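Local structure of packaging protein UL32 (Human herpesvirus 8 type M, 6XF9) at residues A211-A216 with R387-Q392; M69-D74 with H104-E109; K19-S24 with P263-P268; S45-S50 with F158-L163. The protein forms a five-subunit ring required for packaging of the viral genome, and probably helps direct newly made capsids to nuclear replication compartments. All coordinates share one frame; numbering follows the deposited sequence.

Interaction 1: A211-A216 with R387-Q392; sequences ATFCGA and RLPREQ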
loop_
_atom_site.group_PDB
_atom_site.type_symbol
_atom_site.label_atom_id
_atom_site.label_comp_id
_atom_site.label_asym_id
_atom_site.label_seq_id
_atom_site.Cartn_x
_atom_site.Cartn_y
_atom_site.Cartn_z
ATOM N N ALA D 211 -40.148 37.885 -13.021
ATOM C CA ALA D 211 -41.019 38.937 -13.524
ATOM C C ALA D 211 -41.072 38.930 -15.043
ATOM O O ALA D 211 -42.149 39.078 -15.630
ATOM C CB ALA D 211 -40.531 40.291 -13.018
ATOM N N THR D 212 -39.937 38.689 -15.695
ATOM C CA THR D 212 -39.892 38.808 -17.144
ATOM C C THR D 212 -40.490 37.611 -17.864
ATOM O O THR D 212 -41.020 37.767 -18.967
ATOM C CB THR D 212 -38.456 39.004 -17.605
ATOM O OG1 THR D 212 -37.913 40.132 -16.921
ATOM C CG2 THR D 212 -38.410 39.269 -19.084
ATOM N N PHE D 213 -40.421 36.413 -17.295
ATOM C CA PHE D 213 -40.734 35.222 -18.071
ATOM C C PHE D 213 -41.885 34.410 -17.529
ATOM O O PHE D 213 -42.468 33.624 -18.284
ATOM C CB PHE D 213 -39.505 34.310 -18.177
ATOM C CG PHE D 213 -38.325 34.961 -18.844
ATOM C CD1 PHE D 213 -38.271 35.078 -20.224
ATOM C CD2 PHE D 213 -37.271 35.439 -18.096
ATOM C CE1 PHE D 213 -37.184 35.671 -20.843
ATOM C CE2 PHE D 213 -36.178 36.027 -18.709
ATOM C CZ PHE D 213 -36.135 36.146 -20.081
ATOM N N CYS D 214 -42.212 34.552 -16.258
ATOM C CA CYS D 214 -43.161 33.669 -15.613
ATOM C C CYS D 214 -44.566 34.270 -15.631
ATOM O O CYS D 214 -44.751 35.491 -15.688
ATOM C CB CYS D 214 -42.689 33.372 -14.189
ATOM S SG CYS D 214 -41.075 32.427 -14.181
ATOM N N GLY D 215 -45.559 33.379 -15.547
ATOM C CA GLY D 215 -46.973 33.720 -15.577
ATOM C C GLY D 215 -47.642 33.008 -16.740
ATOM O O GLY D 215 -47.095 32.993 -17.854
ATOM N N ALA D 216 -48.829 32.426 -16.502
ATOM C CA ALA D 216 -49.508 31.674 -17.559
ATOM C C ALA D 216 -49.869 32.563 -18.732
ATOM O O ALA D 216 -49.981 32.081 -19.871
ATOM C CB ALA D 216 -50.777 31.009 -17.016
ATOM N N ARG D 387 -40.524 31.197 -22.810
ATOM C CA ARG D 387 -41.617 32.138 -22.645
ATOM C C ARG D 387 -41.239 33.515 -23.165
ATOM O O ARG D 387 -40.107 33.986 -22.983
ATOM C CB ARG D 387 -42.044 32.208 -21.188
ATOM C CG ARG D 387 -42.676 30.909 -20.786
ATOM C CD ARG D 387 -43.681 31.068 -19.700
ATOM N NE ARG D 387 -44.382 29.802 -19.522
ATOM C CZ ARG D 387 -45.406 29.416 -20.276
ATOM N NH1 ARG D 387 -45.833 30.206 -21.254
ATOM N NH2 ARG D 387 -46.006 28.252 -20.048
ATOM N N LEU D 388 -42.209 34.150 -23.832
ATOM C CA LEU D 388 -41.983 35.445 -24.447
ATOM C C LEU D 388 -41.846 36.498 -23.356
ATOM O O LEU D 388 -42.765 36.673 -22.551
ATOM C CB LEU D 388 -43.156 35.780 -25.371
ATOM C CG LEU D 388 -42.988 37.031 -26.249
ATOM C CD1 LEU D 388 -43.708 36.824 -27.585
ATOM C CD2 LEU D 388 -43.403 38.357 -25.521
ATOM N N PRO D 389 -40.764 37.258 -23.331
ATOM C CA PRO D 389 -40.548 38.176 -22.212
ATOM C C PRO D 389 -41.486 39.368 -22.248
ATOM O O PRO D 389 -41.879 39.862 -23.307
ATOM C CB PRO D 389 -39.098 38.623 -22.401
ATOM C CG PRO D 389 -38.833 38.456 -23.841
ATOM C CD PRO D 389 -39.661 37.279 -24.298
ATOM N N ARG D 390 -41.806 39.856 -21.058
ATOM C CA ARG D 390 -42.509 41.112 -20.926
ATOM C C ARG D 390 -41.484 42.212 -21.120
ATOM O O ARG D 390 -40.496 42.268 -20.374
ATOM C CB ARG D 390 -43.143 41.232 -19.551
ATOM C CG ARG D 390 -44.025 40.098 -19.158
ATOM C CD ARG D 390 -44.382 40.261 -17.694
ATOM N NE ARG D 390 -45.515 39.400 -17.378
ATOM C CZ ARG D 390 -45.408 38.160 -16.921
ATOM N NH1 ARG D 390 -44.212 37.661 -16.645
ATOM N NH2 ARG D 390 -46.499 37.441 -16.697
ATOM N N GLU D 391 -41.712 43.077 -22.115
ATOM C CA GLU D 391 -40.657 43.990 -22.541
ATOM C C GLU D 391 -40.321 45.031 -21.480
ATOM O O GLU D 391 -39.153 45.430 -21.372
ATOM C CB GLU D 391 -41.021 44.645 -23.873
ATOM C CG GLU D 391 -40.846 43.696 -25.100
ATOM C CD GLU D 391 -39.360 43.391 -25.491
ATOM O OE1 GLU D 391 -38.442 44.167 -25.114
ATOM O OE2 GLU D 391 -39.117 42.370 -26.190
ATOM N N GLN D 392 -41.281 45.466 -20.660
ATOM C CA GLN D 392 -40.909 46.458 -19.644
ATOM C C GLN D 392 -39.948 45.862 -18.613
ATOM O O GLN D 392 -38.944 46.493 -18.255
ATOM C CB GLN D 392 -42.156 47.037 -18.960
#
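The last turn of helix 207-213 presses tightly against the turn that leads into helix 391-402, whereas the chain beyond it loosens toward solvent. In the packed part, Thr212 CG2 meets Pro389 CB obliquely at 3.4 Å, closer than usual van der Waals contact. The same proline CB meets Phe213 CE1 at 3.8 Å, and Arg387 O lies in the plane of the phenyl ring at its edge. Thr212 OG1 turns back to Leu208 O within its own helix. Beside this apolar patch, Arg390 N donates to Thr212 O at 3.1 Å, in the carbonyl plane and on a lone pair. The Arg390 side chain, extended from CG to NE, carries its guanidinium past the helix end. There NH1 bridges two carbonyls: Ala211 O at 2.7 Å, approached from above the carbonyl plane, and Cys214 O at a very short 2.4 Å, with a weak second bond from NH2 to Cys214 O. On the loose side Cys214 directs its CB away, Gly215 is exposed and poorly ordered, and Leu388 is exposed. The N-cap residue of helix 391-402 thus binds carbonyls at and just beyond the C-terminal end of helix 207-213, a helix-end to helix-start junction in this mainly helical fold.

Interaction 2: M69-D74 with H104-E109; sequences MGFFED and HLHFPE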
loop_
_atom_site.group_PDB
_atom_site.type_symbol
_atom_site.label_atom_id
_atom_site.label_comp_id
_atom_site.label_asym_id
_atom_site.label_seq_id
_atom_site.Cartn_x
_atom_site.Cartn_y
_atom_site.Cartn_z
ATOM N N MET D 69 -24.499 50.470 -28.476
ATOM C CA MET D 69 -24.986 50.673 -27.118
ATOM C C MET D 69 -25.902 49.555 -26.655
ATOM O O MET D 69 -26.321 49.521 -25.498
ATOM C CB MET D 69 -25.708 52.019 -27.007
ATOM C CG MET D 69 -24.853 53.216 -27.392
ATOM S SD MET D 69 -23.374 53.372 -26.372
ATOM C CE MET D 69 -24.102 53.576 -24.748
ATOM N N GLY D 70 -26.212 48.639 -27.563
ATOM C CA GLY D 70 -27.111 47.573 -27.242
ATOM C C GLY D 70 -26.495 46.251 -27.539
ATOM O O GLY D 70 -27.165 45.278 -27.408
ATOM N N PHE D 71 -25.281 46.238 -28.062
ATOM C CA PHE D 71 -24.574 45.026 -28.306
ATOM C C PHE D 71 -24.268 44.425 -26.991
ATOM O O PHE D 71 -24.412 43.262 -26.801
ATOM C CB PHE D 71 -23.254 45.303 -28.946
ATOM C CG PHE D 71 -22.342 44.122 -28.999
ATOM C CD1 PHE D 71 -22.624 43.061 -29.797
ATOM C CD2 PHE D 71 -21.200 44.101 -28.275
ATOM C CE1 PHE D 71 -21.781 41.996 -29.865
ATOM C CE2 PHE D 71 -20.350 43.044 -28.337
ATOM C CZ PHE D 71 -20.641 41.993 -29.132
ATOM N N PHE D 72 -23.877 45.243 -26.049
ATOM C CA PHE D 72 -23.511 44.628 -24.785
ATOM C C PHE D 72 -24.725 44.027 -24.098
ATOM O O PHE D 72 -24.586 43.084 -23.315
ATOM C CB PHE D 72 -22.905 45.675 -23.870
ATOM C CG PHE D 72 -21.615 46.241 -24.358
ATOM C CD1 PHE D 72 -20.431 45.544 -24.197
ATOM C CD2 PHE D 72 -21.586 47.483 -24.992
ATOM C CE1 PHE D 72 -19.229 46.081 -24.631
ATOM C CE2 PHE D 72 -20.381 48.030 -25.443
ATOM C CZ PHE D 72 -19.199 47.325 -25.263
ATOM N N GLU D 73 -25.914 44.572 -24.358
ATOM C CA GLU D 73 -27.129 44.026 -23.771
ATOM C C GLU D 73 -27.666 42.843 -24.552
ATOM O O GLU D 73 -28.316 41.973 -23.965
ATOM C CB GLU D 73 -28.221 45.085 -23.676
ATOM C CG GLU D 73 -27.953 46.206 -22.708
ATOM C CD GLU D 73 -29.053 47.260 -22.761
ATOM O OE1 GLU D 73 -29.269 47.938 -21.721
ATOM O OE2 GLU D 73 -29.742 47.360 -23.814
ATOM N N ASP D 74 -27.442 42.784 -25.863
ATOM C CA ASP D 74 -27.935 41.604 -26.567
ATOM C C ASP D 74 -27.025 40.413 -26.325
ATOM O O ASP D 74 -27.501 39.280 -26.188
ATOM C CB ASP D 74 -28.077 41.869 -28.071
ATOM C CG ASP D 74 -29.169 42.877 -28.393
ATOM O OD1 ASP D 74 -30.313 42.733 -27.880
ATOM O OD2 ASP D 74 -28.882 43.788 -29.201
ATOM N N HIS D 104 -24.988 40.328 -37.067
ATOM C CA HIS D 104 -25.638 41.048 -38.154
ATOM C C HIS D 104 -26.329 42.324 -37.682
ATOM O O HIS D 104 -26.443 43.282 -38.458
ATOM C CB HIS D 104 -26.613 40.110 -38.839
ATOM C CG HIS D 104 -25.925 39.092 -39.686
ATOM N ND1 HIS D 104 -26.325 37.776 -39.744
ATOM C CD2 HIS D 104 -24.827 39.188 -40.473
ATOM C CE1 HIS D 104 -25.525 37.112 -40.561
ATOM N NE2 HIS D 104 -24.604 37.945 -41.013
ATOM N N LEU D 105 -26.813 42.354 -36.435
ATOM C CA LEU D 105 -27.441 43.564 -35.909
ATOM C C LEU D 105 -26.417 44.649 -35.628
ATOM O O LEU D 105 -26.650 45.826 -35.935
ATOM C CB LEU D 105 -28.222 43.265 -34.632
ATOM C CG LEU D 105 -29.652 42.755 -34.605
ATOM C CD1 LEU D 105 -29.872 41.620 -35.550
ATOM C CD2 LEU D 105 -29.909 42.302 -33.198
ATOM N N HIS D 106 -25.295 44.286 -35.006
ATOM C CA HIS D 106 -24.403 45.283 -34.437
ATOM C C HIS D 106 -23.049 45.407 -35.121
ATOM O O HIS D 106 -22.326 46.365 -34.828
ATOM C CB HIS D 106 -24.184 44.997 -32.948
ATOM C CG HIS D 106 -25.451 44.923 -32.162
ATOM N ND1 HIS D 106 -25.893 45.956 -31.367
ATOM C CD2 HIS D 106 -26.371 43.936 -32.043
ATOM C CE1 HIS D 106 -27.029 45.606 -30.786
ATOM N NE2 HIS D 106 -27.342 44.384 -31.179
ATOM N N PHE D 107 -22.700 44.424 -35.947
ATOM C CA PHE D 107 -21.463 44.443 -36.717
ATOM C C PHE D 107 -21.713 43.883 -38.118
ATOM O O PHE D 107 -21.210 42.810 -38.450
ATOM C CB PHE D 107 -20.373 43.636 -36.010
ATOM C CG PHE D 107 -19.888 44.260 -34.734
ATOM C CD1 PHE D 107 -20.507 43.977 -33.528
ATOM C CD2 PHE D 107 -18.809 45.131 -34.739
ATOM C CE1 PHE D 107 -20.062 44.549 -32.352
ATOM C CE2 PHE D 107 -18.359 45.706 -33.567
ATOM C CZ PHE D 107 -18.986 45.415 -32.370
ATOM N N PRO D 108 -22.488 44.601 -38.951
ATOM C CA PRO D 108 -22.731 44.037 -40.290
ATOM C C PRO D 108 -21.658 44.367 -41.320
ATOM O O PRO D 108 -21.615 43.701 -42.358
ATOM C CB PRO D 108 -24.090 44.626 -40.685
ATOM C CG PRO D 108 -24.179 45.888 -39.928
ATOM C CD PRO D 108 -23.408 45.716 -38.650
ATOM N N GLU D 109 -20.820 45.386 -41.119
ATOM C CA GLU D 109 -19.797 45.699 -42.119
ATOM C C GLU D 109 -18.439 45.024 -41.912
ATOM O O GLU D 109 -17.614 45.068 -42.836
ATOM C CB GLU D 109 -19.579 47.222 -42.223
ATOM C CG GLU D 109 -20.773 47.962 -42.807
ATOM C CD GLU D 109 -21.845 48.269 -41.767
ATOM O OE1 GLU D 109 -21.620 47.965 -40.566
ATOM O OE2 GLU D 109 -22.915 48.797 -42.161
#
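With CG anti to the backbone N (chi1 169°), Phe71 swings its ring toward helix 89-106, while His106 holds CG anti to its carbonyl carbon (chi1 -56°) and lays its imidazole against the start of helix 71-83. Phe71, His106 and Phe107 form an aromatic cluster, at the open end of a hairpin of consecutive helices. Phe107 points its edge at Phe71: CE1 stands 3.8 Å above the plane of the Phe71 ring, over its centre, in a T-shaped pair with planes at 82°. Phe71 in turn directs an edge at the His106 face in a more tilted edge-to-face pair, centroids 5.8 Å apart. The Phe71 backbone shares that imidazole face, with CA 3.4 Å above it near the rim. Ile102 also packs on Phe71, whose side chain lies about 12 Å from the nearby zinc ion. Asp74 comes in at the edge of the imidazole, its carboxylate turned well out of the ring plane. Its OD1 is in a salt bridge with Arg398; the carboxylate could favour a protonated histidine, though Arg398 would partly offset its charge. The remaining oxygen, Asp74 OD2, accepts a weak, bent hydrogen bond from His106 NE2 at 2.6 Å.

Interaction 3: K19-S24 with P263-P268; sequences KLLAAS and PFFSPP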
loop_
_atom_site.group_PDB
_atom_site.type_symbol
_atom_site.label_atom_id
_atom_site.label_comp_id
_atom_site.label_asym_id
_atom_site.label_seq_id
_atom_site.Cartn_x
_atom_site.Cartn_y
_atom_site.Cartn_z
ATOM N N LYS D 19 -22.771 25.834 -42.514
ATOM C CA LYS D 19 -21.318 25.744 -42.554
ATOM C C LYS D 19 -20.775 25.243 -41.222
ATOM O O LYS D 19 -19.731 24.588 -41.189
ATOM C CB LYS D 19 -20.706 27.093 -42.934
ATOM C CG LYS D 19 -21.210 27.636 -44.304
ATOM C CD LYS D 19 -20.978 26.615 -45.439
ATOM C CE LYS D 19 -19.539 26.503 -45.950
ATOM N NZ LYS D 19 -19.444 25.634 -47.185
ATOM N N LEU D 20 -21.463 25.564 -40.115
ATOM C CA LEU D 20 -21.105 25.018 -38.802
ATOM C C LEU D 20 -21.431 23.524 -38.704
ATOM O O LEU D 20 -20.622 22.742 -38.189
ATOM C CB LEU D 20 -21.822 25.782 -37.683
ATOM C CG LEU D 20 -21.629 25.265 -36.262
ATOM C CD1 LEU D 20 -20.174 25.343 -35.890
ATOM C CD2 LEU D 20 -22.463 26.044 -35.282
ATOM N N LEU D 21 -22.629 23.110 -39.146
ATOM C CA LEU D 21 -22.972 21.690 -39.086
ATOM C C LEU D 21 -22.029 20.843 -39.939
ATOM O O LEU D 21 -21.613 19.757 -39.523
ATOM C CB LEU D 21 -24.415 21.465 -39.530
ATOM C CG LEU D 21 -25.572 21.920 -38.654
ATOM C CD1 LEU D 21 -26.891 21.758 -39.410
ATOM C CD2 LEU D 21 -25.594 21.107 -37.385
ATOM N N ALA D 22 -21.674 21.320 -41.136
ATOM C CA ALA D 22 -20.773 20.545 -41.979
ATOM C C ALA D 22 -19.422 20.376 -41.309
ATOM O O ALA D 22 -18.834 19.289 -41.350
ATOM C CB ALA D 22 -20.622 21.206 -43.344
ATOM N N ALA D 23 -18.899 21.443 -40.700
ATOM C CA ALA D 23 -17.633 21.373 -39.967
ATOM C C ALA D 23 -17.743 20.630 -38.632
ATOM O O ALA D 23 -16.744 20.554 -37.904
ATOM C CB ALA D 23 -17.097 22.788 -39.725
ATOM N N SER D 24 -18.921 20.105 -38.277
ATOM C CA SER D 24 -19.146 19.446 -36.998
ATOM C C SER D 24 -19.416 17.948 -37.132
ATOM O O SER D 24 -19.829 17.306 -36.156
ATOM C CB SER D 24 -20.300 20.135 -36.271
ATOM O OG SER D 24 -19.929 21.466 -35.957
ATOM N N PRO D 263 -34.951 19.819 -46.531
ATOM C CA PRO D 263 -33.848 19.353 -45.677
ATOM C C PRO D 263 -32.922 20.485 -45.240
ATOM O O PRO D 263 -32.190 21.019 -46.087
ATOM C CB PRO D 263 -33.088 18.369 -46.573
ATOM C CG PRO D 263 -33.347 18.862 -47.960
ATOM C CD PRO D 263 -34.651 19.650 -47.963
ATOM N N PHE D 264 -32.964 20.845 -43.948
ATOM C CA PHE D 264 -32.192 21.983 -43.451
ATOM C C PHE D 264 -30.732 21.825 -43.808
ATOM O O PHE D 264 -30.059 22.800 -44.161
ATOM C CB PHE D 264 -32.345 22.108 -41.928
ATOM C CG PHE D 264 -31.621 23.290 -41.309
ATOM C CD1 PHE D 264 -30.260 23.243 -41.047
ATOM C CD2 PHE D 264 -32.310 24.426 -40.938
ATOM C CE1 PHE D 264 -29.594 24.334 -40.470
ATOM C CE2 PHE D 264 -31.648 25.516 -40.354
ATOM C CZ PHE D 264 -30.295 25.465 -40.125
ATOM N N PHE D 265 -30.229 20.597 -43.736
ATOM C CA PHE D 265 -28.801 20.367 -43.824
ATOM C C PHE D 265 -28.487 19.159 -44.689
ATOM O O PHE D 265 -29.052 18.080 -44.482
ATOM C CB PHE D 265 -28.279 20.168 -42.396
ATOM C CG PHE D 265 -26.880 19.677 -42.308
ATOM C CD1 PHE D 265 -25.841 20.414 -42.847
ATOM C CD2 PHE D 265 -26.595 18.504 -41.628
ATOM C CE1 PHE D 265 -24.537 19.976 -42.741
ATOM C CE2 PHE D 265 -25.295 18.056 -41.513
ATOM C CZ PHE D 265 -24.257 18.795 -42.070
ATOM N N SER D 266 -27.551 19.346 -45.625
ATOM C CA SER D 266 -27.047 18.284 -46.492
ATOM C C SER D 266 -25.573 18.050 -46.169
ATOM O O SER D 266 -24.748 18.961 -46.372
ATOM C CB SER D 266 -27.218 18.643 -47.971
ATOM O OG SER D 266 -26.510 19.829 -48.288
ATOM N N PRO D 267 -25.184 16.862 -45.704
ATOM C CA PRO D 267 -23.784 16.639 -45.294
ATOM C C PRO D 267 -22.886 16.388 -46.490
ATOM O O PRO D 267 -23.288 15.737 -47.470
ATOM C CB PRO D 267 -23.864 15.390 -44.402
ATOM C CG PRO D 267 -25.083 14.671 -44.866
ATOM C CD PRO D 267 -26.061 15.734 -45.342
ATOM N N PRO D 268 -21.633 16.818 -46.407
ATOM C CA PRO D 268 -20.668 16.508 -47.466
ATOM C C PRO D 268 -20.335 15.021 -47.527
ATOM O O PRO D 268 -20.565 14.247 -46.594
ATOM C CB PRO D 268 -19.430 17.325 -47.076
ATOM C CG PRO D 268 -19.587 17.605 -45.604
ATOM C CD PRO D 268 -21.066 17.668 -45.345
#
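Phe265 lays the face of its ring against the last turn of helix 14-22, in a CH-pi contact that docks the irregular chain 263-268 on the helix end. Both segments lead directly into the small antiparallel pair of strands 26-27 and 271-272, so the contact lies at the entrance to that two-stranded sheet. Leu21 CB sits 3.6 Å from the centroid of the Phe265 ring and 16° off its normal, shifted toward the CE1 and CZ rim. The opposite face is backed by Phe265's own downstream chain, with Pro267 N above the ring centre, so the phenyl is sandwiched between helix and loop. Its CG lies anti to the backbone N (chi1 169°), which turns the ring across the leucine obliquely.

The branch of Leu21 that ends in CD1 reaches into the angle between the two phenylalanines, 3.6 Å from Phe265 CG and 3.9 Å from Phe264 CE1. Met93 and Ile231 touch both Leu21 and Phe264, extending the apolar patch to helices 89-106 and 225-235. The loop is also held by its backbone: Phe264 O accepts from Gln18 NE2, and Phe265 O pairs with Thr234 OG1. Farther along the helix, Ala22 N lies 3.5 Å from Phe265 CE1 in van der Waals contact, while the Ala22 methyl CB reaches Pro268 CD at 4.1 Å.

Interaction 4: S45-S50 with F158-L163; sequences SLQPSS and FIRGML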
loop_
_atom_site.group_PDB
_atom_site.type_symbol
_atom_site.label_atom_id
_atom_site.label_comp_id
_atom_site.label_asym_id
_atom_site.label_seq_id
_atom_site.Cartn_x
_atom_site.Cartn_y
_atom_site.Cartn_z
ATOM N N SER D 45 -8.278 23.707 -29.878
ATOM C CA SER D 45 -9.117 24.482 -28.971
ATOM C C SER D 45 -9.127 23.896 -27.567
ATOM O O SER D 45 -9.328 24.638 -26.598
ATOM C CB SER D 45 -10.544 24.565 -29.504
ATOM O OG SER D 45 -10.584 25.230 -30.762
ATOM N N LEU D 46 -8.891 22.584 -27.431
ATOM C CA LEU D 46 -8.909 21.892 -26.145
ATOM C C LEU D 46 -7.537 21.835 -25.495
ATOM O O LEU D 46 -7.303 20.995 -24.619
ATOM C CB LEU D 46 -9.492 20.490 -26.318
ATOM C CG LEU D 46 -10.971 20.610 -26.696
ATOM C CD1 LEU D 46 -11.483 19.375 -27.395
ATOM C CD2 LEU D 46 -11.791 20.868 -25.452
ATOM N N GLN D 47 -6.626 22.707 -25.900
ATOM C CA GLN D 47 -5.456 22.667 -25.037
ATOM C C GLN D 47 -5.483 23.809 -24.022
ATOM O O GLN D 47 -5.960 24.913 -24.329
ATOM C CB GLN D 47 -4.174 22.707 -25.863
ATOM C CG GLN D 47 -3.933 21.358 -26.542
ATOM C CD GLN D 47 -2.976 21.409 -27.712
ATOM O OE1 GLN D 47 -2.584 22.490 -28.184
ATOM N NE2 GLN D 47 -2.564 20.223 -28.176
ATOM N N PRO D 48 -5.067 23.523 -22.786
ATOM C CA PRO D 48 -5.362 24.439 -21.669
ATOM C C PRO D 48 -4.792 25.851 -21.813
ATOM O O PRO D 48 -5.282 26.775 -21.140
ATOM C CB PRO D 48 -4.768 23.703 -20.463
ATOM C CG PRO D 48 -4.915 22.258 -20.837
ATOM C CD PRO D 48 -4.653 22.195 -22.315
ATOM N N SER D 49 -3.752 26.047 -22.620
ATOM C CA SER D 49 -3.126 27.353 -22.777
ATOM C C SER D 49 -3.398 28.010 -24.129
ATOM O O SER D 49 -2.805 29.057 -24.418
ATOM C CB SER D 49 -1.623 27.200 -22.558
ATOM O OG SER D 49 -1.122 26.170 -23.423
ATOM N N SER D 50 -4.313 27.435 -24.968
ATOM C CA SER D 50 -4.740 28.128 -26.176
ATOM C C SER D 50 -5.879 29.114 -25.883
ATOM O O SER D 50 -6.683 28.900 -24.969
ATOM C CB SER D 50 -5.154 27.137 -27.241
ATOM O OG SER D 50 -5.964 26.123 -26.693
ATOM N N PHE D 158 -9.972 16.023 -20.067
ATOM C CA PHE D 158 -10.857 14.881 -20.263
ATOM C C PHE D 158 -11.806 15.067 -21.437
ATOM O O PHE D 158 -12.294 14.080 -21.979
ATOM C CB PHE D 158 -11.630 14.577 -19.001
ATOM C CG PHE D 158 -10.841 13.814 -18.006
ATOM C CD1 PHE D 158 -9.794 14.417 -17.336
ATOM C CD2 PHE D 158 -11.126 12.469 -17.757
ATOM C CE1 PHE D 158 -9.045 13.699 -16.394
ATOM C CE2 PHE D 158 -10.394 11.744 -16.827
ATOM C CZ PHE D 158 -9.349 12.361 -16.141
ATOM N N ILE D 159 -12.157 16.292 -21.812
ATOM C CA ILE D 159 -12.907 16.419 -23.055
ATOM C C ILE D 159 -12.011 16.082 -24.232
ATOM O O ILE D 159 -12.440 15.408 -25.176
ATOM C CB ILE D 159 -13.554 17.804 -23.192
ATOM C CG1 ILE D 159 -14.657 17.926 -22.148
ATOM C CG2 ILE D 159 -14.149 17.951 -24.579
ATOM C CD1 ILE D 159 -15.121 19.298 -21.930
ATOM N N ARG D 160 -10.752 16.539 -24.197
ATOM C CA ARG D 160 -9.808 16.195 -25.258
ATOM C C ARG D 160 -9.607 14.679 -25.351
ATOM O O ARG D 160 -9.410 14.144 -26.447
ATOM C CB ARG D 160 -8.471 16.903 -25.027
ATOM C CG ARG D 160 -7.681 17.057 -26.311
ATOM C CD ARG D 160 -6.410 17.906 -26.169
ATOM N NE ARG D 160 -5.398 17.235 -25.363
ATOM C CZ ARG D 160 -5.013 17.628 -24.156
ATOM N NH1 ARG D 160 -5.538 18.720 -23.608
ATOM N NH2 ARG D 160 -4.089 16.931 -23.500
ATOM N N GLY D 161 -9.638 13.975 -24.216
ATOM C CA GLY D 161 -9.613 12.519 -24.252
ATOM C C GLY D 161 -10.771 11.931 -25.040
ATOM O O GLY D 161 -10.595 11.008 -25.832
ATOM N N MET D 162 -11.982 12.447 -24.823
ATOM C CA MET D 162 -13.138 11.955 -25.573
ATOM C C MET D 162 -12.993 12.181 -27.073
ATOM O O MET D 162 -13.566 11.430 -27.874
ATOM C CB MET D 162 -14.407 12.627 -25.068
ATOM C CG MET D 162 -14.774 12.199 -23.688
ATOM S SD MET D 162 -16.402 12.818 -23.258
ATOM C CE MET D 162 -15.981 14.434 -22.584
ATOM N N LEU D 163 -12.260 13.218 -27.472
ATOM C CA LEU D 163 -12.038 13.462 -28.893
ATOM C C LEU D 163 -11.039 12.460 -29.477
ATOM O O LEU D 163 -11.296 11.850 -30.522
ATOM C CB LEU D 163 -11.557 14.901 -29.095
ATOM C CG LEU D 163 -11.289 15.241 -30.552
ATOM C CD1 LEU D 163 -12.603 15.307 -31.318
ATOM C CD2 LEU D 163 -10.504 16.540 -30.685
#
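Two partners grip Arg160 NH1: it donates to Leu46 O at 3.1 Å and forms a salt bridge with Glu157 OE2, one helical turn earlier. The backbone acceptor belongs to a helix-exit loop, where Leu46 is the first residue to leave helix 37-45 and a type I beta turn follows from Gln47 to Ser50. Helix 145-164 lies alongside, and the arginine spans the gap. Its CG is anti to the backbone N (chi1 -157°) and its chain bends at chi3 (69°), which folds the guanidinium back toward the loop. The carbonyl oxygen lies at the edge of the guanidinium, close to its plane, yet NH1 stands somewhat above the carbonyl plane and the bond is fairly straight at 155°.

Below this polar link the aliphatic part of the arginine works as a hydrophobic surface, with Arg160 CB and CG each 3.9 Å from Leu46 CB. The leucine tip goes on between helices: Leu46 CD2 meets Ile159 CG2 at 3.9 Å, the two side chains crossing at about a right angle, and Ile125 and Leu129 of helix 124-133 also touch Leu46. The turn that follows lies at a subunit interface of the pentameric ring, where Lys328 NZ of a neighbouring subunit bonds to both Pro48 O and Ser50 O. It also leads to Cys52 of a zinc site whose metal lies about 12 Å from the Leu46 side chain. Within the turn, Ser50 N donates to Gln47 O at 3.1 Å, and beside it Pro48 CD rests 3.8 Å from Arg160 NH1.

How the interactions relate
From the N terminus, the chain opens interaction 3 at 19-24, then interaction 4 at 45-50 and interaction 2 at 69-74. Interaction 2 closes first, at 104-109, joining helices 71-83 and 89-106; interaction 4 closes round it at 158-163, tying the exit of helix 37-45 to helix 145-164. Interaction 3 closes the outermost of these three nested loops at 263-268, tying helix 14-22 to the loop before strand 271-272. Interaction 1 opens before that, at 211-216, and closes only at 387-392, joining the end of helix 207-213 to the start of helix 391-402; it therefore crosses interaction 3 and follows interactions 2 and 4 in series. None of the four touch.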